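PDB 2ZKZ: transcriptional repressor PagR from Bacillus anthracis, which represses expression of the pagA and atxA genes of the anthrax bacillus as a dimeric DNA-binding protein of the ArsR family. Local coordinates for residues M28-V33 / G90-L95; A18-T23 / N85-G90. All coordinates share one frame; numbering follows the deposited sequence.

Overall arrangement
Both contacts set the C-terminal helix 86-95 against an N-terminal helix of the same chain: interaction 1 joins its second half to helix 27-39, interaction 2 its first turn to helix 14-24. Their centres lie about 9 Å apart and they share G90. V33 CG1 of interaction 1 touches V88 CG1 of interaction 2 at 3.7 Å, and I91 CD1 meets L21 CD2 at the same distance. A probable hydrogen bond of 2.9 Å from R29 NH1 to T23 O ties the two N-terminal helices together. Both contacts also touch the second subunit, and neither segment pair includes residues of the predicted DNA-binding helix-turn-helix, 43-62.

Interaction 1 of 2, residues M28-V33 / G90-L95; sequences MRLKIV and GIIKLL
I92 meets both L30 and V33, chiefly through its CG1-CD1 branch. Its CG1 stands anti to the backbone N (chi1 -156°), which carries the ethyl arm toward helix 27-39. There CG1 lies 3.6 Å from V33 CG1, the closest approach between the segments, while CD1 lies near both V33 CG1, at 3.8 Å, and V33 CB. The two side chains run past each other in opposite directions, and V33 is met mainly at CG1, the methyl anti to its backbone N (chi1 176°). I92 CD1 also comes 3.7 Å from L30 O, which places the methyl against the backbone of helix 27-39, beside both L30 and V33.

L30 contributes differently. Its bond from the backbone does not aim at helix 86-95; the branched end brings the contact. CD2 lies 4.3 Å from I92 CD1 and 4.0 Å from L95 CD1, with the L30 and L95 side chains crossing at about a right angle. No hydrogen bond joins the two segments, and the four touching residues are all buried, evidence that the contact is held by apolar packing. The short helical segments approach to 10.6 Å between axes and cross steeply, at -104°, and together they bury 181 Å², both sides summed, consistent with a junction confined to a few side chains.

Around this junction, V33 also packs on V69 and I83, and I92 on N34 and Y37 of helix 27-39. The second subunit adds L14 against L30 and D17 against L95, while L94 meets L94 of that subunit, so helix 86-95 faces the dimer partner as well as its own core. Such packing of a C-terminal helix on an N-terminal one, with partner-subunit residues alongside, is characteristic of the dimeric winged helix-turn-helix fold of ArsR-family repressors.

Interaction 2 of 2, residues A18-T23 / N85-G90; sequences AELLKT and NPKVEG
L20 reaches V88 and K87 with its two methyl branches, joining helix 14-24 to the first turn of helix 86-95 in the winged helix-turn-helix fold of the ArsR family. The contact across the segments is apolar. With CG anti to the backbone N (chi1 -173°), L20 directs its forked end at the other helix: CD1 lies 3.9 Å from V88 CG2, and CD2 lies 3.9 Å from K87 CB. The lysine thus takes part through the base of its side chain, while its amino end leads away. V88 also packs on V69 and I83, and K87 on L95 of the second subunit.

No hydrogen bond crosses between the segments; the polar bonds lie within each one or lead outside, as does the salt bridge from E19 OE2 to K68 NZ. On helix 14-24, E19 O accepts from two donors of T23: the backbone N at 3.0 Å and OG1 at 2.8 Å, which approach from opposite faces of the carbonyl plane. The threonine hydroxyl is thereby folded back onto its own helix.

A side-chain cap closes the start of the other helix. N85 stands at the N-cap, and its side-chain carbonyl receives the amide of K87: N to OD1 is 2.9 Å, with an N-H...O angle of 137° and the donor tilted 16° from the carbonyl plane.

Interaction 1 of 2, residues M28-V33 / G90-L95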
loop_
_atom_site.group_PDB
_atom_site.type_symbol
_atom_site.label_atom_id
_atom_site.label_comp_id
_atom_site.label_asym_id
_atom_site.label_seq_id
_atom_site.Cartn_x
_atom_site.Cartn_y
_atom_site.Cartn_z
HETATM N N MSE A 28 -11.384 2.148 5.752
HETATM C CA MSE A 28 -11.999 3.469 5.711
HETATM C C MSE A 28 -11.061 4.531 5.146
HETATM O O MSE A 28 -11.513 5.525 4.576
HETATM C CB MSE A 28 -12.499 3.856 7.102
HETATM C CG MSE A 28 -13.718 3.041 7.547
HETATM SE SE MSE A 28 -15.194 3.109 6.267
HETATM C CE MSE A 28 -14.894 1.420 5.365
ATOM N N ARG A 29 -9.755 4.326 5.293
ATOM C CA ARG A 29 -8.809 5.276 4.733
ATOM C C ARG A 29 -8.805 5.124 3.219
ATOM O O ARG A 29 -8.697 6.107 2.488
ATOM C CB ARG A 29 -7.405 5.057 5.300
ATOM C CG ARG A 29 -7.321 5.395 6.779
ATOM C CD ARG A 29 -5.907 5.331 7.286
ATOM N NE ARG A 29 -5.863 5.468 8.738
ATOM C CZ ARG A 29 -4.747 5.440 9.450
ATOM N NH1 ARG A 29 -3.578 5.286 8.839
ATOM N NH2 ARG A 29 -4.802 5.541 10.768
ATOM N N LEU A 30 -8.924 3.893 2.734
ATOM C CA LEU A 30 -8.962 3.703 1.289
ATOM C C LEU A 30 -10.253 4.333 0.755
ATOM O O LEU A 30 -10.266 4.891 -0.338
ATOM C CB LEU A 30 -8.885 2.213 0.931
ATOM C CG LEU A 30 -7.507 1.576 1.179
ATOM C CD1 LEU A 30 -7.558 0.068 0.903
ATOM C CD2 LEU A 30 -6.470 2.249 0.281
ATOM N N LYS A 31 -11.330 4.248 1.530
ATOM C CA LYS A 31 -12.601 4.846 1.128
ATOM C C LYS A 31 -12.436 6.353 0.999
ATOM O O LYS A 31 -12.903 6.956 0.039
ATOM C CB LYS A 31 -13.691 4.584 2.165
ATOM C CG LYS A 31 -14.374 3.244 2.058
ATOM C CD LYS A 31 -15.834 3.361 2.505
ATOM C CE LYS A 31 -16.589 4.343 1.609
ATOM N NZ LYS A 31 -18.048 4.412 1.905
ATOM N N ILE A 32 -11.789 6.958 1.988
ATOM C CA ILE A 32 -11.566 8.398 1.978
ATOM C C ILE A 32 -10.776 8.798 0.734
ATOM O O ILE A 32 -11.151 9.731 0.026
ATOM C CB ILE A 32 -10.812 8.847 3.254
ATOM C CG1 ILE A 32 -11.718 8.656 4.471
ATOM C CG2 ILE A 32 -10.354 10.297 3.121
ATOM C CD1 ILE A 32 -11.050 8.970 5.819
ATOM N N VAL A 33 -9.688 8.089 0.457
ATOM C CA VAL A 33 -8.886 8.412 -0.720
ATOM C C VAL A 33 -9.697 8.263 -2.004
ATOM O O VAL A 33 -9.614 9.107 -2.904
ATOM C CB VAL A 33 -7.626 7.518 -0.808
ATOM C CG1 VAL A 33 -6.864 7.820 -2.094
ATOM C CG2 VAL A 33 -6.741 7.759 0.401
ATOM N N GLY A 90 -2.298 7.223 -8.200
ATOM C CA GLY A 90 -2.012 6.048 -9.003
ATOM C C GLY A 90 -2.460 4.759 -8.333
ATOM O O GLY A 90 -3.024 3.880 -8.979
ATOM N N ILE A 91 -2.223 4.652 -7.029
ATOM C CA ILE A 91 -2.587 3.456 -6.284
ATOM C C ILE A 91 -4.086 3.287 -6.133
ATOM O O ILE A 91 -4.607 2.183 -6.296
ATOM C CB ILE A 91 -1.958 3.445 -4.866
ATOM C CG1 ILE A 91 -0.435 3.343 -4.965
ATOM C CG2 ILE A 91 -2.497 2.262 -4.067
ATOM C CD1 ILE A 91 0.284 3.560 -3.641
ATOM N N ILE A 92 -4.788 4.374 -5.822
ATOM C CA ILE A 92 -6.221 4.263 -5.640
ATOM C C ILE A 92 -6.912 3.874 -6.943
ATOM O O ILE A 92 -7.903 3.150 -6.924
ATOM C CB ILE A 92 -6.835 5.573 -5.060
ATOM C CG1 ILE A 92 -8.145 5.245 -4.341
ATOM C CG2 ILE A 92 -7.074 6.590 -6.159
ATOM C CD1 ILE A 92 -7.966 4.309 -3.142
ATOM N N LYS A 93 -6.391 4.340 -8.074
ATOM C CA LYS A 93 -6.983 3.985 -9.363
ATOM C C LYS A 93 -6.814 2.491 -9.615
ATOM O O LYS A 93 -7.756 1.808 -10.013
ATOM C CB LYS A 93 -6.323 4.760 -10.503
ATOM C CG LYS A 93 -6.565 6.252 -10.472
ATOM C CD LYS A 93 -6.920 6.774 -11.863
ATOM C CE LYS A 93 -5.851 6.438 -12.895
ATOM N NZ LYS A 93 -6.228 6.917 -14.258
ATOM N N LEU A 94 -5.604 1.991 -9.379
ATOM C CA LEU A 94 -5.292 0.578 -9.569
ATOM C C LEU A 94 -6.132 -0.329 -8.684
ATOM O O LEU A 94 -6.432 -1.465 -9.054
ATOM C CB LEU A 94 -3.811 0.317 -9.268
ATOM C CG LEU A 94 -2.783 0.517 -10.382
ATOM C CD1 LEU A 94 -2.943 -0.595 -11.403
ATOM C CD2 LEU A 94 -2.953 1.889 -11.031
ATOM N N LEU A 95 -6.503 0.166 -7.510
ATOM C CA LEU A 95 -7.283 -0.631 -6.577
ATOM C C LEU A 95 -8.759 -0.770 -6.918
ATOM O O LEU A 95 -9.402 -1.732 -6.489
ATOM C CB LEU A 95 -7.127 -0.079 -5.159
ATOM C CG LEU A 95 -5.731 -0.250 -4.553
ATOM C CD1 LEU A 95 -5.696 0.344 -3.152
ATOM C CD2 LEU A 95 -5.373 -1.735 -4.518
#

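Interaction 2 of 2, residues A18-T23 / N85-G90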
loop_
_atom_site.group_PDB
_atom_site.type_symbol
_atom_site.label_atom_id
_atom_site.label_comp_id
_atom_site.label_asym_id
_atom_site.label_seq_id
_atom_site.Cartn_x
_atom_site.Cartn_y
_atom_site.Cartn_z
ATOM N N ALA A 18 7.116 2.532 1.770
ATOM C CA ALA A 18 6.553 1.568 2.722
ATOM C C ALA A 18 5.585 2.259 3.686
ATOM O O ALA A 18 4.507 1.738 3.996
ATOM C CB ALA A 18 7.676 0.886 3.515
ATOM N N GLU A 19 5.990 3.431 4.163
ATOM C CA GLU A 19 5.188 4.224 5.092
ATOM C C GLU A 19 3.899 4.717 4.417
ATOM O O GLU A 19 2.861 4.833 5.064
ATOM C CB GLU A 19 6.025 5.407 5.614
ATOM C CG GLU A 19 5.314 6.349 6.591
ATOM C CD GLU A 19 4.818 5.650 7.844
ATOM O OE1 GLU A 19 5.271 4.521 8.121
ATOM O OE2 GLU A 19 3.978 6.235 8.562
ATOM N N LEU A 20 3.966 4.995 3.119
ATOM C CA LEU A 20 2.792 5.442 2.365
ATOM C C LEU A 20 1.760 4.316 2.319
ATOM O O LEU A 20 0.572 4.530 2.544
ATOM C CB LEU A 20 3.174 5.827 0.925
ATOM C CG LEU A 20 2.073 6.461 0.064
ATOM C CD1 LEU A 20 1.735 7.852 0.622
ATOM C CD2 LEU A 20 2.539 6.586 -1.380
ATOM N N LEU A 21 2.219 3.105 2.028
ATOM C CA LEU A 21 1.306 1.972 1.966
ATOM C C LEU A 21 0.739 1.690 3.355
ATOM O O LEU A 21 -0.444 1.406 3.495
ATOM C CB LEU A 21 2.028 0.733 1.422
ATOM C CG LEU A 21 2.653 0.838 0.025
ATOM C CD1 LEU A 21 3.254 -0.526 -0.357
ATOM C CD2 LEU A 21 1.610 1.255 -0.999
ATOM N N LYS A 22 1.580 1.781 4.381
ATOM C CA LYS A 22 1.128 1.534 5.746
ATOM C C LYS A 22 0.017 2.508 6.151
ATOM O O LYS A 22 -0.982 2.111 6.746
ATOM C CB LYS A 22 2.297 1.657 6.722
ATOM C CG LYS A 22 1.924 1.384 8.181
ATOM C CD LYS A 22 3.070 1.748 9.121
ATOM C CE LYS A 22 2.693 1.535 10.582
ATOM N NZ LYS A 22 2.499 0.088 10.869
ATOM N N THR A 23 0.192 3.783 5.806
ATOM C CA THR A 23 -0.784 4.810 6.144
ATOM C C THR A 23 -2.115 4.620 5.418
ATOM O O THR A 23 -3.166 4.980 5.946
ATOM C CB THR A 23 -0.218 6.226 5.850
ATOM O OG1 THR A 23 1.043 6.376 6.513
ATOM C CG2 THR A 23 -1.170 7.312 6.372
ATOM N N ASN A 85 -0.352 13.870 -4.119
ATOM C CA ASN A 85 0.743 12.926 -4.330
ATOM C C ASN A 85 0.352 12.003 -5.479
ATOM O O ASN A 85 -0.646 11.279 -5.401
ATOM C CB ASN A 85 0.988 12.091 -3.073
ATOM C CG ASN A 85 2.271 11.278 -3.149
ATOM O OD1 ASN A 85 2.569 10.654 -4.167
ATOM N ND2 ASN A 85 3.033 11.279 -2.063
ATOM N N PRO A 86 1.133 12.023 -6.568
ATOM C CA PRO A 86 0.884 11.198 -7.752
ATOM C C PRO A 86 0.784 9.708 -7.427
ATOM O O PRO A 86 -0.039 8.993 -8.002
ATOM C CB PRO A 86 2.089 11.497 -8.643
ATOM C CG PRO A 86 2.494 12.877 -8.228
ATOM C CD PRO A 86 2.369 12.807 -6.731
ATOM N N LYS A 87 1.622 9.244 -6.502
ATOM C CA LYS A 87 1.620 7.833 -6.129
ATOM C C LYS A 87 0.293 7.409 -5.501
ATOM O O LYS A 87 -0.221 6.320 -5.782
ATOM C CB LYS A 87 2.774 7.536 -5.168
ATOM C CG LYS A 87 4.154 7.652 -5.791
ATOM C CD LYS A 87 5.219 7.090 -4.850
ATOM C CE LYS A 87 6.602 7.083 -5.487
ATOM N NZ LYS A 87 7.082 8.459 -5.782
ATOM N N VAL A 88 -0.261 8.273 -4.657
ATOM C CA VAL A 88 -1.534 7.989 -4.006
ATOM C C VAL A 88 -2.640 7.863 -5.043
ATOM O O VAL A 88 -3.422 6.915 -5.012
ATOM C CB VAL A 88 -1.916 9.094 -2.996
ATOM C CG1 VAL A 88 -3.297 8.812 -2.414
ATOM C CG2 VAL A 88 -0.881 9.157 -1.892
ATOM N N GLU A 89 -2.707 8.816 -5.964
ATOM C CA GLU A 89 -3.733 8.766 -7.005
ATOM C C GLU A 89 -3.549 7.513 -7.851
ATOM O O GLU A 89 -4.514 6.820 -8.173
ATOM C CB GLU A 89 -3.661 10.003 -7.910
ATOM C CG GLU A 89 -4.676 9.968 -9.044
ATOM C CD GLU A 89 -4.672 11.233 -9.885
ATOM O OE1 GLU A 89 -3.587 11.625 -10.368
ATOM O OE2 GLU A 89 -5.757 11.831 -10.070
ATOM N N GLY A 90 -2.298 7.223 -8.200
ATOM C CA GLY A 90 -2.012 6.048 -9.003
ATOM C C GLY A 90 -2.460 4.759 -8.333
ATOM O O GLY A 90 -3.024 3.880 -8.979
#